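Long-range contact in UTP-glucose-1-phosphate uridylyltransferase 2 (Trypanosoma brucei, PDB 3GUE), which probably catalyses the transfer of a uridylyl group from UTP to glucose 1-phosphate, giving UDP-glucose and diphosphate: residues Ala11-Leu16 against Phe32-His36. Sequence-based numbering, arbitrary orientation.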
loop_
_atom_site.group_PDB
_atom_site.type_symbol
_atom_site.label_atom_id
_atom_site.label_comp_id
_atom_site.label_asym_id
_atom_site.label_seq_id
_atom_site.Cartn_x
_atom_site.Cartn_y
_atom_site.Cartn_z
ATOM N N ALA A 11 1.972 1.552 31.628
ATOM C CA ALA A 11 1.385 1.634 30.267
ATOM C C ALA A 11 1.735 0.424 29.390
ATOM O O ALA A 11 0.903 -0.044 28.607
ATOM C CB ALA A 11 1.821 2.918 29.563
ATOM N N ALA A 12 2.964 -0.055 29.523
ATOM C CA ALA A 12 3.462 -1.215 28.755
ATOM C C ALA A 12 2.855 -2.506 29.262
ATOM O O ALA A 12 2.419 -3.366 28.485
ATOM C CB ALA A 12 4.993 -1.263 28.811
ATOM N N LEU A 13 2.776 -2.635 30.584
ATOM C CA LEU A 13 2.124 -3.783 31.211
ATOM C C LEU A 13 0.629 -3.873 30.839
ATOM O O LEU A 13 0.099 -4.963 30.528
ATOM C CB LEU A 13 2.349 -3.739 32.746
ATOM C CG LEU A 13 1.997 -5.007 33.511
ATOM C CD1 LEU A 13 2.841 -6.104 32.916
ATOM C CD2 LEU A 13 2.242 -4.798 35.035
ATOM N N ALA A 14 -0.045 -2.720 30.852
ATOM C CA ALA A 14 -1.416 -2.626 30.353
ATOM C C ALA A 14 -1.556 -3.080 28.878
ATOM O O ALA A 14 -2.507 -3.820 28.561
ATOM C CB ALA A 14 -1.982 -1.186 30.555
ATOM N N CYS A 15 -0.631 -2.654 28.001
ATOM C CA CYS A 15 -0.623 -3.087 26.589
ATOM C C CYS A 15 -0.363 -4.587 26.537
ATOM O O CYS A 15 -0.990 -5.299 25.759
ATOM C CB CYS A 15 0.423 -2.359 25.714
ATOM S SG CYS A 15 0.218 -0.553 25.583
ATOM N N LEU A 16 0.542 -5.044 27.392
ATOM C CA LEU A 16 0.976 -6.452 27.392
ATOM C C LEU A 16 -0.191 -7.349 27.689
ATOM O O LEU A 16 -0.442 -8.316 26.957
ATOM C CB LEU A 16 2.110 -6.680 28.407
ATOM C CG LEU A 16 2.714 -8.081 28.554
ATOM C CD1 LEU A 16 4.061 -7.947 29.205
ATOM C CD2 LEU A 16 1.815 -9.013 29.403
ATOM N N PHE A 32 6.425 -4.860 19.781
ATOM C CA PHE A 32 5.595 -3.703 20.133
ATOM C C PHE A 32 6.073 -2.975 21.404
ATOM O O PHE A 32 6.091 -1.747 21.442
ATOM C CB PHE A 32 4.102 -4.094 20.249
ATOM C CG PHE A 32 3.193 -2.942 20.685
ATOM C CD1 PHE A 32 2.673 -2.054 19.751
ATOM C CD2 PHE A 32 2.888 -2.745 22.040
ATOM C CE1 PHE A 32 1.866 -0.988 20.158
ATOM C CE2 PHE A 32 2.097 -1.687 22.450
ATOM C CZ PHE A 32 1.577 -0.814 21.521
ATOM N N LEU A 33 6.445 -3.726 22.438
ATOM C CA LEU A 33 6.803 -3.116 23.718
ATOM C C LEU A 33 8.186 -2.472 23.650
ATOM O O LEU A 33 8.447 -1.506 24.358
ATOM C CB LEU A 33 6.676 -4.097 24.903
ATOM C CG LEU A 33 5.252 -4.538 25.241
ATOM C CD1 LEU A 33 5.226 -5.596 26.317
ATOM C CD2 LEU A 33 4.447 -3.337 25.667
ATOM N N ILE A 34 9.036 -2.998 22.760
ATOM C CA ILE A 34 10.288 -2.334 22.361
ATOM C C ILE A 34 9.978 -0.943 21.818
ATOM O O ILE A 34 10.523 0.048 22.320
ATOM C CB ILE A 34 11.072 -3.172 21.297
ATOM C CG1 ILE A 34 11.788 -4.327 21.993
ATOM C CG2 ILE A 34 12.077 -2.315 20.527
ATOM C CD1 ILE A 34 12.114 -5.503 21.088
ATOM N N GLN A 35 9.104 -0.884 20.805
ATOM C CA GLN A 35 8.682 0.373 20.185
ATOM C C GLN A 35 7.982 1.333 21.162
ATOM O O GLN A 35 8.189 2.548 21.088
ATOM C CB GLN A 35 7.740 0.104 19.006
ATOM C CG GLN A 35 8.270 -0.841 17.930
ATOM C CD GLN A 35 7.222 -1.175 16.909
ATOM O OE1 GLN A 35 6.038 -1.295 17.241
ATOM N NE2 GLN A 35 7.636 -1.306 15.652
ATOM N N HIS A 36 7.125 0.766 22.020
ATOM C CA HIS A 36 6.438 1.446 23.135
ATOM C C HIS A 36 7.376 2.159 24.110
ATOM O O HIS A 36 7.136 3.341 24.472
ATOM C CB HIS A 36 5.601 0.434 23.942
ATOM C CG HIS A 36 4.545 1.061 24.799
ATOM N ND1 HIS A 36 4.832 1.754 25.950
ATOM C CD2 HIS A 36 3.198 1.105 24.658
ATOM C CE1 HIS A 36 3.704 2.182 26.495
ATOM N NE2 HIS A 36 2.698 1.797 25.729
#
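The N-terminal helical hairpin of the chain, made of helices 10-21 and 26-40, is joined here by Ala11, Ala12, Cys15 and Leu16 on one side and Phe32, Leu33 and His36 on the other. The short segments run nearly antiparallel, at 157°, with their axes 10.4 Å apart. Leu33 reaches across with CG anti to its own carbonyl carbon (chi1 -67°) and forks over the first helix. One branch, CD2, settles on Ala12, 3.5 Å from Ala12 O and close to its CB; the other, CD1, meets Leu16 CD1 at 3.9 Å, the two leucine side chains crossing at about a right angle. One turn further along its helix, His36 lays a face of its imidazole over the backbone of Ala12: a CH-pi contact in which Ala12 CA lies 4.3 Å from the ring centroid. Ala11 CB approaches the same ring at its edge, 3.7 Å from His36 CE1. Both ring nitrogens are engaged beyond the hairpin, NE2 with Phe173 O and ND1 with Arg40 NH2, which should fix the imidazole's rotation. Cys15 fills the buried side of the interface, where Ile168 of strand 165-169 touches it and both aromatic residues. Its SG stands 3.4 Å from His36 NE2, obliquely to that ring, and also makes a sulfur-aromatic contact at the edge of the Phe32 ring. Cys15 CB packs 3.7 Å from Phe32 CE2. The Phe32 side chain, about 12 Å from the bound UDP-glucose, also borders a pocket holding a dithiol, probably from the crystallisation liquor.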